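Pumilio homolog 23 (Arabidopsis thaliana, PDB 5WZJ) recognises a specific sequence of 18S rRNA through pumilio repeats that pack into a right-handed superhelix shaped like half a donut. Local coordinates at residues S280-S285 and S318-A323; H288-I293 and N324-A329; I293-P298 and I331-D336. All coordinates share one frame; numbering follows the deposited sequence.

Interaction 1 of 3, residues S280-S285 and S318-A323; sequences SMKDNS and SVDRCA. With nucleotides of chain B.
Asp320 OD2 is gripped by two backbone N-H groups while its carboxylate lies against the Lys282 side chain across the contact. Ala323 N reaches OD2 at 2.7 Å in an almost straight bond (175°) on the lone pair anti to OD1, and Cys322 N comes from well above the carboxylate plane at 2.9 Å. These capping bonds fix the turn leading into helix 323-332 and probably hold the carboxylate in place. Lys282 spends only its aliphatic part here: CG packs 3.5 Å from Asp320 CG. Its extended chain carries NZ past the carboxylate, 5.0 Å from Asp320 OD1, to a salt bridge with Glu316. A water between the segments lies 3.0 Å from Asp320 OD1 and close to Lys282 O.

Further along, Cys322 SG sits 3.6 Å from Asn284 CA. With CG anti to the backbone N (chi1 178°), the Asn284 amide carbon is carried toward the RNA, where OD1 accepts a 2.6 Å hydrogen bond from O2' of G7 in chain B, while ND2 makes a weak bond to O4' of A8. This edge thus holds RNA sugars rather than bases. Met281 CG touches Ala323 CB, and its bent chain runs on to Phe310 of helix 299-310. Segment 280-285, in Pumilio repeat 5, leads into helix 284-296; segment 318-323, in repeat 6, links helices 314-318 and 323-332.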
loop_
_atom_site.group_PDB
_atom_site.type_symbol
_atom_site.label_atom_id
_atom_site.label_comp_id
_atom_site.label_asym_id
_atom_site.label_seq_id
_atom_site.Cartn_x
_atom_site.Cartn_y
_atom_site.Cartn_z
ATOM N N SER A 280 -23.941 -4.429 -6.121
ATOM C CA SER A 280 -23.323 -4.290 -4.811
ATOM C C SER A 280 -22.002 -3.531 -4.860
ATOM O O SER A 280 -21.394 -3.314 -3.807
ATOM C CB SER A 280 -23.096 -5.677 -4.185
ATOM O OG SER A 280 -24.293 -6.437 -4.160
ATOM N N MET A 281 -21.560 -3.109 -6.050
ATOM C CA MET A 281 -20.204 -2.589 -6.238
ATOM C C MET A 281 -19.977 -1.240 -5.564
ATOM O O MET A 281 -18.821 -0.841 -5.370
ATOM C CB MET A 281 -19.898 -2.467 -7.735
ATOM C CG MET A 281 -18.412 -2.440 -8.057
ATOM S SD MET A 281 -17.624 -4.013 -7.610
ATOM C CE MET A 281 -18.387 -5.131 -8.785
ATOM N N LYS A 282 -21.043 -0.514 -5.226
ATOM C CA LYS A 282 -20.911 0.778 -4.569
ATOM C C LYS A 282 -20.878 0.661 -3.055
ATOM O O LYS A 282 -20.628 1.664 -2.372
ATOM C CB LYS A 282 -22.052 1.710 -4.998
ATOM C CG LYS A 282 -22.081 1.954 -6.507
ATOM C CD LYS A 282 -23.240 2.856 -6.929
ATOM C CE LYS A 282 -23.247 3.035 -8.451
ATOM N NZ LYS A 282 -24.314 3.969 -8.918
ATOM N N ASP A 283 -21.105 -0.533 -2.519
ATOM C CA ASP A 283 -20.979 -0.741 -1.083
ATOM C C ASP A 283 -19.523 -0.591 -0.646
ATOM O O ASP A 283 -18.602 -1.052 -1.328
ATOM C CB ASP A 283 -21.498 -2.128 -0.719
ATOM C CG ASP A 283 -21.363 -2.417 0.748
ATOM O OD1 ASP A 283 -22.245 -1.966 1.495
ATOM O OD2 ASP A 283 -20.373 -3.075 1.153
ATOM N N ASN A 284 -19.302 0.063 0.498
ATOM C CA ASN A 284 -17.915 0.295 0.901
ATOM C C ASN A 284 -17.189 -1.009 1.219
ATOM O O ASN A 284 -16.017 -1.171 0.864
ATOM C CB ASN A 284 -17.825 1.234 2.099
ATOM C CG ASN A 284 -16.376 1.443 2.539
ATOM O OD1 ASN A 284 -15.591 2.069 1.828
ATOM N ND2 ASN A 284 -16.006 0.873 3.685
ATOM N N SER A 285 -17.860 -1.951 1.889
ATOM C CA SER A 285 -17.193 -3.203 2.244
ATOM C C SER A 285 -16.924 -4.074 1.016
ATOM O O SER A 285 -15.836 -4.646 0.877
ATOM C CB SER A 285 -18.023 -3.964 3.271
ATOM O OG SER A 285 -18.086 -3.221 4.477
ATOM N N SER A 318 -16.921 4.751 -11.974
ATOM C CA SER A 318 -15.809 5.663 -11.720
ATOM C C SER A 318 -16.235 6.941 -11.011
ATOM O O SER A 318 -15.388 7.604 -10.407
ATOM C CB SER A 318 -15.111 6.017 -13.029
ATOM O OG SER A 318 -14.523 4.871 -13.607
ATOM N N VAL A 319 -17.517 7.319 -11.066
ATOM C CA VAL A 319 -17.945 8.511 -10.340
ATOM C C VAL A 319 -18.449 8.185 -8.947
ATOM O O VAL A 319 -18.758 9.106 -8.175
ATOM C CB VAL A 319 -19.017 9.307 -11.116
ATOM C CG1 VAL A 319 -18.479 9.721 -12.469
ATOM C CG2 VAL A 319 -20.301 8.508 -11.268
ATOM N N ASP A 320 -18.514 6.908 -8.583
ATOM C CA ASP A 320 -18.958 6.551 -7.247
ATOM C C ASP A 320 -17.802 6.597 -6.255
ATOM O O ASP A 320 -16.687 6.146 -6.547
ATOM C CB ASP A 320 -19.594 5.166 -7.239
ATOM C CG ASP A 320 -20.004 4.745 -5.852
ATOM O OD1 ASP A 320 -21.006 5.300 -5.363
ATOM O OD2 ASP A 320 -19.312 3.892 -5.246
ATOM N N ARG A 321 -18.093 7.123 -5.061
ATOM C CA ARG A 321 -17.074 7.337 -4.038
ATOM C C ARG A 321 -16.374 6.049 -3.615
ATOM O O ARG A 321 -15.241 6.112 -3.124
ATOM C CB ARG A 321 -17.705 8.024 -2.816
ATOM C CG ARG A 321 -18.654 7.131 -2.020
ATOM C CD ARG A 321 -19.593 7.924 -1.088
ATOM N NE ARG A 321 -18.901 8.635 -0.011
ATOM C CZ ARG A 321 -18.649 8.119 1.191
ATOM N NH1 ARG A 321 -18.022 8.848 2.110
ATOM N NH2 ARG A 321 -19.019 6.876 1.476
ATOM N N CYS A 322 -17.012 4.887 -3.761
ATOM C CA CYS A 322 -16.365 3.618 -3.433
ATOM C C CYS A 322 -15.969 2.822 -4.665
ATOM O O CYS A 322 -14.845 2.318 -4.752
ATOM C CB CYS A 322 -17.282 2.752 -2.552
ATOM S SG CYS A 322 -17.595 3.436 -0.909
ATOM N N ALA A 323 -16.887 2.668 -5.612
ATOM C CA ALA A 323 -16.627 1.823 -6.767
ATOM C C ALA A 323 -15.495 2.346 -7.646
ATOM O O ALA A 323 -14.936 1.569 -8.425
ATOM C CB ALA A 323 -17.900 1.678 -7.602
ATOM P P G B 7 -12.444 10.347 1.564
ATOM O OP1 G B 7 -13.356 11.337 2.180
ATOM O OP2 G B 7 -11.092 10.035 2.081
ATOM O "O5'" G B 7 -13.167 8.925 1.580
ATOM C "C5'" G B 7 -14.536 8.804 1.242
ATOM C "C4'" G B 7 -14.971 7.360 1.237
ATOM O "O4'" G B 7 -14.500 6.689 0.038
ATOM C "C3'" G B 7 -14.425 6.499 2.361
ATOM O "O3'" G B 7 -15.089 6.723 3.590
ATOM C "C2'" G B 7 -14.602 5.093 1.799
ATOM O "O2'" G B 7 -15.953 4.683 1.913
ATOM C "C1'" G B 7 -14.287 5.320 0.313
ATOM N N9 G B 7 -12.886 4.982 0.020
ATOM C C8 G B 7 -11.767 5.725 0.319
ATOM N N7 G B 7 -10.667 5.125 -0.031
ATOM C C5 G B 7 -11.076 3.916 -0.577
ATOM C C6 G B 7 -10.324 2.845 -1.126
ATOM O O6 G B 7 -9.101 2.763 -1.238
ATOM N N1 G B 7 -11.127 1.806 -1.582
ATOM C C2 G B 7 -12.496 1.802 -1.493
ATOM N N2 G B 7 -13.113 0.711 -1.970
ATOM N N3 G B 7 -13.212 2.793 -0.977
ATOM C C4 G B 7 -12.445 3.809 -0.543
ATOM P P A B 8 -14.282 6.605 4.976
ATOM O OP1 A B 8 -15.241 6.895 6.068
ATOM O OP2 A B 8 -13.006 7.342 4.896
ATOM O "O5'" A B 8 -13.892 5.069 4.998
ATOM C "C5'" A B 8 -13.004 4.563 5.967
ATOM C "C4'" A B 8 -13.664 3.426 6.685
ATOM O "O4'" A B 8 -13.817 2.302 5.777
ATOM C "C3'" A B 8 -12.908 2.876 7.883
ATOM O "O3'" A B 8 -13.228 3.615 9.059
ATOM C "C2'" A B 8 -13.398 1.446 7.949
ATOM O "O2'" A B 8 -14.684 1.459 8.557
ATOM C "C1'" A B 8 -13.568 1.103 6.457
ATOM N N9 A B 8 -12.390 0.469 5.818
ATOM C C8 A B 8 -11.100 0.934 5.642
ATOM N N7 A B 8 -10.319 0.097 4.984
ATOM C C5 A B 8 -11.142 -0.974 4.676
ATOM C C6 A B 8 -10.943 -2.184 3.977
ATOM N N6 A B 8 -9.794 -2.591 3.427
ATOM N N1 A B 8 -12.008 -3.015 3.864
ATOM C C2 A B 8 -13.188 -2.670 4.398
ATOM N N3 A B 8 -13.491 -1.568 5.074
ATOM C C4 A B 8 -12.419 -0.747 5.167
HETATM O O HOH W 1 -20.979 4.173 -2.609
#

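Interaction 2 of 3, residues H288-I293 and N324-A329; sequences HLVEVI and NFVIQA. With nucleotides of chain B.
Val290 and Val326 make the tight part of this contact, CG1 against CG1 at 3.6 Å. In both residues CG1 stands anti to the backbone N, which brings these two methyls together between helices running parallel, the axes of the two short segments 8.6 Å apart and 2° from alignment. Toward the C-terminal end the helices meet through less, Ala329 CB resting 3.8 Å from Glu291 O. No hydrogen bond crosses between the segments, and on the concave side the polar and aromatic side chains turn to RNA of chain B.

There Glu291 and Phe325 run alongside each other in the same direction, with 25° between the carboxylate and ring planes. Glu291 OE1 accepts from both N1 and N2 of G7, the first at 2.7 Å (149°), so a single oxygen holds two donors of the guanine's Watson-Crick edge; OE2 pairs with Arg181, which probably steadies the carboxylate. The same base lies between two rings. Its C6 is 3.4 Å above the centre of the Phe325 ring, and its C2 is over one face of His288, whose opposite face meets A8. An alanine in place of Phe325 would probably leave that face of the guanine without its aromatic cover, free to tilt away from Glu291. One residue earlier, Asn324 OD1 takes N3 of U6 at 2.9 Å and ND2 gives to O2, a base-reading pair of bonds characteristic of pumilio repeats, whose inner helices present such side chains to successive bases. Behind the valines, Phe310 of helix 299-310 and Met281 close the interior, while helix 227-239 flanks 284-296 through Leu289 and Val292.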
loop_
_atom_site.group_PDB
_atom_site.type_symbol
_atom_site.label_atom_id
_atom_site.label_comp_id
_atom_site.label_asym_id
_atom_site.label_seq_id
_atom_site.Cartn_x
_atom_site.Cartn_y
_atom_site.Cartn_z
ATOM N N HIS A 288 -14.067 -2.763 -1.437
ATOM C CA HIS A 288 -12.725 -3.147 -0.989
ATOM C C HIS A 288 -12.424 -4.608 -1.309
ATOM O O HIS A 288 -11.296 -4.951 -1.693
ATOM C CB HIS A 288 -12.572 -2.906 0.514
ATOM C CG HIS A 288 -12.235 -1.498 0.878
ATOM N ND1 HIS A 288 -13.174 -0.601 1.347
ATOM C CD2 HIS A 288 -11.055 -0.836 0.864
ATOM C CE1 HIS A 288 -12.580 0.550 1.616
ATOM N NE2 HIS A 288 -11.298 0.435 1.326
ATOM N N LEU A 289 -13.410 -5.492 -1.127
ATOM C CA LEU A 289 -13.197 -6.908 -1.439
ATOM C C LEU A 289 -12.930 -7.113 -2.931
ATOM O O LEU A 289 -12.036 -7.876 -3.314
ATOM C CB LEU A 289 -14.412 -7.737 -1.005
ATOM C CG LEU A 289 -14.345 -9.264 -1.209
ATOM C CD1 LEU A 289 -13.046 -9.842 -0.647
ATOM C CD2 LEU A 289 -15.528 -9.932 -0.523
ATOM N N VAL A 290 -13.724 -6.470 -3.792
ATOM C CA VAL A 290 -13.558 -6.701 -5.226
ATOM C C VAL A 290 -12.229 -6.117 -5.732
ATOM O O VAL A 290 -11.631 -6.657 -6.672
ATOM C CB VAL A 290 -14.765 -6.147 -6.004
ATOM C CG1 VAL A 290 -14.588 -6.380 -7.510
ATOM C CG2 VAL A 290 -16.062 -6.816 -5.519
ATOM N N GLU A 291 -11.746 -5.025 -5.125
ATOM C CA GLU A 291 -10.395 -4.546 -5.432
ATOM C C GLU A 291 -9.385 -5.674 -5.306
ATOM O O GLU A 291 -8.533 -5.864 -6.178
ATOM C CB GLU A 291 -9.982 -3.408 -4.496
ATOM C CG GLU A 291 -10.664 -2.066 -4.704
ATOM C CD GLU A 291 -10.091 -1.043 -3.742
ATOM O OE1 GLU A 291 -10.814 -0.582 -2.834
ATOM O OE2 GLU A 291 -8.881 -0.759 -3.861
ATOM N N VAL A 292 -9.474 -6.438 -4.220
ATOM C CA VAL A 292 -8.494 -7.491 -3.987
ATOM C C VAL A 292 -8.715 -8.652 -4.950
ATOM O O VAL A 292 -7.756 -9.217 -5.488
ATOM C CB VAL A 292 -8.532 -7.944 -2.517
ATOM C CG1 VAL A 292 -7.564 -9.104 -2.310
ATOM C CG2 VAL A 292 -8.139 -6.774 -1.605
ATOM N N ILE A 293 -9.977 -9.013 -5.200
ATOM C CA ILE A 293 -10.278 -10.043 -6.193
ATOM C C ILE A 293 -9.608 -9.720 -7.526
ATOM O O ILE A 293 -8.966 -10.579 -8.150
ATOM C CB ILE A 293 -11.798 -10.207 -6.358
ATOM C CG1 ILE A 293 -12.390 -10.893 -5.122
ATOM C CG2 ILE A 293 -12.107 -11.016 -7.603
ATOM C CD1 ILE A 293 -13.903 -10.887 -5.107
ATOM N N ASN A 324 -15.144 3.637 -7.566
ATOM C CA ASN A 324 -14.082 4.099 -8.458
ATOM C C ASN A 324 -12.758 3.438 -8.112
ATOM O O ASN A 324 -11.911 3.264 -8.991
ATOM C CB ASN A 324 -13.955 5.628 -8.445
ATOM C CG ASN A 324 -13.135 6.149 -7.288
ATOM O OD1 ASN A 324 -11.930 6.369 -7.421
ATOM N ND2 ASN A 324 -13.784 6.355 -6.137
ATOM N N PHE A 325 -12.571 3.029 -6.853
ATOM C CA PHE A 325 -11.352 2.297 -6.517
ATOM C C PHE A 325 -11.367 0.888 -7.094
ATOM O O PHE A 325 -10.301 0.342 -7.408
ATOM C CB PHE A 325 -11.158 2.267 -5.006
ATOM C CG PHE A 325 -10.879 3.617 -4.418
ATOM C CD1 PHE A 325 -9.594 4.150 -4.451
ATOM C CD2 PHE A 325 -11.909 4.367 -3.859
ATOM C CE1 PHE A 325 -9.330 5.399 -3.917
ATOM C CE2 PHE A 325 -11.661 5.625 -3.340
ATOM C CZ PHE A 325 -10.362 6.139 -3.354
ATOM N N VAL A 326 -12.555 0.290 -7.259
ATOM C CA VAL A 326 -12.646 -0.973 -7.984
ATOM C C VAL A 326 -12.248 -0.776 -9.439
ATOM O O VAL A 326 -11.544 -1.610 -10.024
ATOM C CB VAL A 326 -14.061 -1.569 -7.876
ATOM C CG1 VAL A 326 -14.102 -2.937 -8.563
ATOM C CG2 VAL A 326 -14.488 -1.705 -6.414
ATOM N N ILE A 327 -12.698 0.320 -10.049
ATOM C CA ILE A 327 -12.321 0.583 -11.433
ATOM C C ILE A 327 -10.810 0.778 -11.535
ATOM O O ILE A 327 -10.170 0.306 -12.484
ATOM C CB ILE A 327 -13.107 1.791 -11.977
ATOM C CG1 ILE A 327 -14.606 1.494 -11.958
ATOM C CG2 ILE A 327 -12.661 2.137 -13.404
ATOM C CD1 ILE A 327 -14.976 0.146 -12.645
ATOM N N GLN A 328 -10.211 1.440 -10.541
ATOM C CA GLN A 328 -8.760 1.597 -10.542
ATOM C C GLN A 328 -8.058 0.246 -10.528
ATOM O O GLN A 328 -7.087 0.032 -11.267
ATOM C CB GLN A 328 -8.320 2.433 -9.346
ATOM C CG GLN A 328 -8.619 3.929 -9.466
ATOM C CD GLN A 328 -8.102 4.686 -8.258
ATOM O OE1 GLN A 328 -7.024 4.377 -7.741
ATOM N NE2 GLN A 328 -8.875 5.664 -7.782
ATOM N N ALA A 329 -8.532 -0.677 -9.686
ATOM C CA ALA A 329 -7.969 -2.027 -9.673
ATOM C C ALA A 329 -8.226 -2.739 -10.994
ATOM O O ALA A 329 -7.337 -3.413 -11.527
ATOM C CB ALA A 329 -8.550 -2.830 -8.498
ATOM P P G B 7 -12.444 10.347 1.564
ATOM O OP1 G B 7 -13.356 11.337 2.180
ATOM O OP2 G B 7 -11.092 10.035 2.081
ATOM O "O5'" G B 7 -13.167 8.925 1.580
ATOM C "C5'" G B 7 -14.536 8.804 1.242
ATOM C "C4'" G B 7 -14.971 7.360 1.237
ATOM O "O4'" G B 7 -14.500 6.689 0.038
ATOM C "C3'" G B 7 -14.425 6.499 2.361
ATOM O "O3'" G B 7 -15.089 6.723 3.590
ATOM C "C2'" G B 7 -14.602 5.093 1.799
ATOM O "O2'" G B 7 -15.953 4.683 1.913
ATOM C "C1'" G B 7 -14.287 5.320 0.313
ATOM N N9 G B 7 -12.886 4.982 0.020
ATOM C C8 G B 7 -11.767 5.725 0.319
ATOM N N7 G B 7 -10.667 5.125 -0.031
ATOM C C5 G B 7 -11.076 3.916 -0.577
ATOM C C6 G B 7 -10.324 2.845 -1.126
ATOM O O6 G B 7 -9.101 2.763 -1.238
ATOM N N1 G B 7 -11.127 1.806 -1.582
ATOM C C2 G B 7 -12.496 1.802 -1.493
ATOM N N2 G B 7 -13.113 0.711 -1.970
ATOM N N3 G B 7 -13.212 2.793 -0.977
ATOM C C4 G B 7 -12.445 3.809 -0.543
ATOM P P A B 8 -14.282 6.605 4.976
ATOM O OP1 A B 8 -15.241 6.895 6.068
ATOM O OP2 A B 8 -13.006 7.342 4.896
ATOM O "O5'" A B 8 -13.892 5.069 4.998
ATOM C "C5'" A B 8 -13.004 4.563 5.967
ATOM C "C4'" A B 8 -13.664 3.426 6.685
ATOM O "O4'" A B 8 -13.817 2.302 5.777
ATOM C "C3'" A B 8 -12.908 2.876 7.883
ATOM O "O3'" A B 8 -13.228 3.615 9.059
ATOM C "C2'" A B 8 -13.398 1.446 7.949
ATOM O "O2'" A B 8 -14.684 1.459 8.557
ATOM C "C1'" A B 8 -13.568 1.103 6.457
ATOM N N9 A B 8 -12.390 0.469 5.818
ATOM C C8 A B 8 -11.100 0.934 5.642
ATOM N N7 A B 8 -10.319 0.097 4.984
ATOM C C5 A B 8 -11.142 -0.974 4.676
ATOM C C6 A B 8 -10.943 -2.184 3.977
ATOM N N6 A B 8 -9.794 -2.591 3.427
ATOM N N1 A B 8 -12.008 -3.015 3.864
ATOM C C2 A B 8 -13.188 -2.670 4.398
ATOM N N3 A B 8 -13.491 -1.568 5.074
ATOM C C4 A B 8 -12.419 -0.747 5.167
ATOM P P U B 6 -7.272 12.604 -2.181
ATOM O OP1 U B 6 -7.570 13.533 -3.299
ATOM O OP2 U B 6 -6.345 13.011 -1.110
ATOM O "O5'" U B 6 -8.630 12.161 -1.478
ATOM C "C5'" U B 6 -9.748 13.028 -1.365
ATOM C "C4'" U B 6 -11.033 12.241 -1.407
ATOM O "O4'" U B 6 -11.274 11.819 -2.777
ATOM C "C3'" U B 6 -11.027 10.963 -0.559
ATOM O "O3'" U B 6 -12.321 10.736 0.005
ATOM C "C2'" U B 6 -10.703 9.872 -1.581
ATOM O "O2'" U B 6 -11.179 8.589 -1.235
ATOM C "C1'" U B 6 -11.397 10.406 -2.833
ATOM N N1 U B 6 -10.813 9.952 -4.109
ATOM C C2 U B 6 -11.548 9.065 -4.881
ATOM O O2 U B 6 -12.642 8.635 -4.535
ATOM N N3 U B 6 -10.958 8.694 -6.067
ATOM C C4 U B 6 -9.739 9.124 -6.558
ATOM O O4 U B 6 -9.336 8.712 -7.653
ATOM C C5 U B 6 -9.044 10.044 -5.705
ATOM C C6 U B 6 -9.586 10.415 -4.536
#

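Interaction 3 of 3, residues I293-P298 and I331-D336; sequences ILEVAP and ISHARD
The backbones come nearest at Glu295 and His333, CA to CA 6.6 Å, where two neighbouring helices of the pumilio-repeat superhelix come to their ends. Helix 284-296 stops just before Ala297, and helix 323-332 just before His333; beyond these points each chain turns off toward its next helix, starting after the N-cap residues Pro298 and Asp336.

The His333 ring lies flat on the end of the first helix. Glu295 CA sits over its face in a CH-pi contact, 3.8 Å from the ring centroid and 15° off the normal, and Leu294 O lies over the same face nearer the rim. Glu295 CG comes to 3.3 Å from His333 CE1 as the two side chains cross obliquely. Their polar ends look elsewhere: ND1 of the histidine bonds to Ala329 O, and Glu295 OE2 forms a salt bridge with Arg181. The bond from ND1 probably fixes how the ring is turned.

Arg335 ties the two loops together. Its chain bends at chi2 (-49°), which turns CD off the straight path; the guanidinium at its end spans both backbones, NH1 bonding to His333 O at 3.0 Å within its own segment. A water joins Leu294 O, Ala297 O and Arg335 NH1. The direct bridge runs from Arg335 NH2 to Ala297 O, 3.0 Å long, with the carbonyl oxygen in the guanidinium plane.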
loop_
_atom_site.group_PDB
_atom_site.type_symbol
_atom_site.label_atom_id
_atom_site.label_comp_id
_atom_site.label_asym_id
_atom_site.label_seq_id
_atom_site.Cartn_x
_atom_site.Cartn_y
_atom_site.Cartn_z
ATOM N N ILE A 293 -9.977 -9.013 -5.200
ATOM C CA ILE A 293 -10.278 -10.043 -6.193
ATOM C C ILE A 293 -9.608 -9.720 -7.526
ATOM O O ILE A 293 -8.966 -10.579 -8.150
ATOM C CB ILE A 293 -11.798 -10.207 -6.358
ATOM C CG1 ILE A 293 -12.390 -10.893 -5.122
ATOM C CG2 ILE A 293 -12.107 -11.016 -7.603
ATOM C CD1 ILE A 293 -13.903 -10.887 -5.107
ATOM N N LEU A 294 -9.749 -8.472 -7.982
ATOM C CA LEU A 294 -9.185 -8.099 -9.278
ATOM C C LEU A 294 -7.663 -8.114 -9.255
ATOM O O LEU A 294 -7.038 -8.445 -10.269
ATOM C CB LEU A 294 -9.707 -6.724 -9.705
ATOM C CG LEU A 294 -11.198 -6.705 -10.072
ATOM C CD1 LEU A 294 -11.704 -5.294 -10.358
ATOM C CD2 LEU A 294 -11.405 -7.596 -11.283
ATOM N N GLU A 295 -7.057 -7.786 -8.108
ATOM C CA GLU A 295 -5.601 -7.809 -7.994
ATOM C C GLU A 295 -5.037 -9.219 -8.071
ATOM O O GLU A 295 -3.924 -9.409 -8.568
ATOM C CB GLU A 295 -5.154 -7.165 -6.684
ATOM C CG GLU A 295 -5.222 -5.663 -6.739
ATOM C CD GLU A 295 -5.184 -5.024 -5.377
ATOM O OE1 GLU A 295 -4.562 -5.609 -4.449
ATOM O OE2 GLU A 295 -5.791 -3.935 -5.254
ATOM N N VAL A 296 -5.751 -10.215 -7.533
ATOM C CA VAL A 296 -5.233 -11.584 -7.526
ATOM C C VAL A 296 -5.848 -12.470 -8.602
ATOM O O VAL A 296 -5.405 -13.620 -8.763
ATOM C CB VAL A 296 -5.423 -12.249 -6.146
ATOM C CG1 VAL A 296 -4.714 -11.441 -5.086
ATOM C CG2 VAL A 296 -6.923 -12.419 -5.830
ATOM N N ALA A 297 -6.833 -11.977 -9.353
ATOM C CA ALA A 297 -7.585 -12.846 -10.248
ATOM C C ALA A 297 -6.675 -13.430 -11.326
ATOM O O ALA A 297 -5.897 -12.689 -11.938
ATOM C CB ALA A 297 -8.725 -12.074 -10.906
ATOM N N PRO A 298 -6.722 -14.744 -11.566
ATOM C CA PRO A 298 -6.083 -15.305 -12.758
ATOM C C PRO A 298 -6.742 -14.778 -14.023
ATOM O O PRO A 298 -7.872 -14.290 -14.003
ATOM C CB PRO A 298 -6.309 -16.816 -12.612
ATOM C CG PRO A 298 -6.516 -17.020 -11.141
ATOM C CD PRO A 298 -7.263 -15.791 -10.688
ATOM N N ILE A 331 -8.677 -1.420 -14.042
ATOM C CA ILE A 331 -7.806 -0.826 -15.054
ATOM C C ILE A 331 -6.381 -1.349 -14.903
ATOM O O ILE A 331 -5.758 -1.808 -15.872
ATOM C CB ILE A 331 -7.849 0.710 -14.959
ATOM C CG1 ILE A 331 -9.230 1.253 -15.342
ATOM C CG2 ILE A 331 -6.776 1.331 -15.858
ATOM C CD1 ILE A 331 -9.406 2.731 -15.009
ATOM N N SER A 332 -5.850 -1.295 -13.677
ATOM C CA SER A 332 -4.442 -1.609 -13.433
ATOM C C SER A 332 -4.098 -3.037 -13.812
ATOM O O SER A 332 -2.929 -3.340 -14.071
ATOM C CB SER A 332 -4.093 -1.403 -11.955
ATOM O OG SER A 332 -4.394 -0.093 -11.547
ATOM N N HIS A 333 -5.086 -3.934 -13.821
ATOM C CA HIS A 333 -4.826 -5.343 -14.084
ATOM C C HIS A 333 -5.391 -5.812 -15.417
ATOM O O HIS A 333 -5.488 -7.020 -15.647
ATOM C CB HIS A 333 -5.353 -6.184 -12.920
ATOM C CG HIS A 333 -4.595 -5.944 -11.656
ATOM N ND1 HIS A 333 -4.909 -4.925 -10.784
ATOM C CD2 HIS A 333 -3.490 -6.544 -11.155
ATOM C CE1 HIS A 333 -4.044 -4.920 -9.785
ATOM N NE2 HIS A 333 -3.170 -5.890 -9.987
ATOM N N ALA A 334 -5.738 -4.885 -16.310
ATOM C CA ALA A 334 -6.173 -5.273 -17.646
ATOM C C ALA A 334 -5.077 -6.072 -18.350
ATOM O O ALA A 334 -3.885 -5.899 -18.090
ATOM C CB ALA A 334 -6.550 -4.039 -18.468
ATOM N N ARG A 335 -5.498 -6.980 -19.231
ATOM C CA ARG A 335 -4.602 -7.991 -19.777
ATOM C C ARG A 335 -4.156 -7.729 -21.212
ATOM O O ARG A 335 -3.030 -8.083 -21.559
ATOM C CB ARG A 335 -5.257 -9.380 -19.713
ATOM C CG ARG A 335 -5.450 -9.957 -18.301
ATOM C CD ARG A 335 -4.167 -9.859 -17.483
ATOM N NE ARG A 335 -4.044 -10.936 -16.498
ATOM C CZ ARG A 335 -4.602 -10.923 -15.286
ATOM N NH1 ARG A 335 -5.346 -9.876 -14.883
ATOM N NH2 ARG A 335 -4.421 -11.961 -14.473
ATOM N N ASP A 336 -4.988 -7.119 -22.053
ATOM C CA ASP A 336 -4.675 -7.051 -23.477
ATOM C C ASP A 336 -5.160 -5.732 -24.066
ATOM O O ASP A 336 -5.825 -4.922 -23.408
ATOM C CB ASP A 336 -5.271 -8.252 -24.236
ATOM C CG ASP A 336 -6.783 -8.367 -24.091
ATOM O OD1 ASP A 336 -7.495 -7.342 -24.152
ATOM O OD2 ASP A 336 -7.270 -9.504 -23.932
HETATM O O HOH W 2 -5.770 -9.980 -12.048
#

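The three contacts follow one pair of adjacent helices, 284-296 and 323-332, from their entry turns to their exits. Centres of interactions 1 and 2 lie 9 Å apart, those of 2 and 3 lie 10 Å apart, and those of 1 and 3 lie 18 Å apart. Met281 joins the first two, its SD 3.8 Å from both Val326 CG1 and Val290 CG2; Leu294 joins the last two, its CD1 3.7 Å from Val326 O, and Ile293 belongs to both. RNA meets the first two contacts: ribose at interaction 1, bases at interaction 2. Interaction 3 stands back, its nearest atom about 7 Å from the nucleic acid, yet Arg181 pairs with glutamates of both 2 and 3.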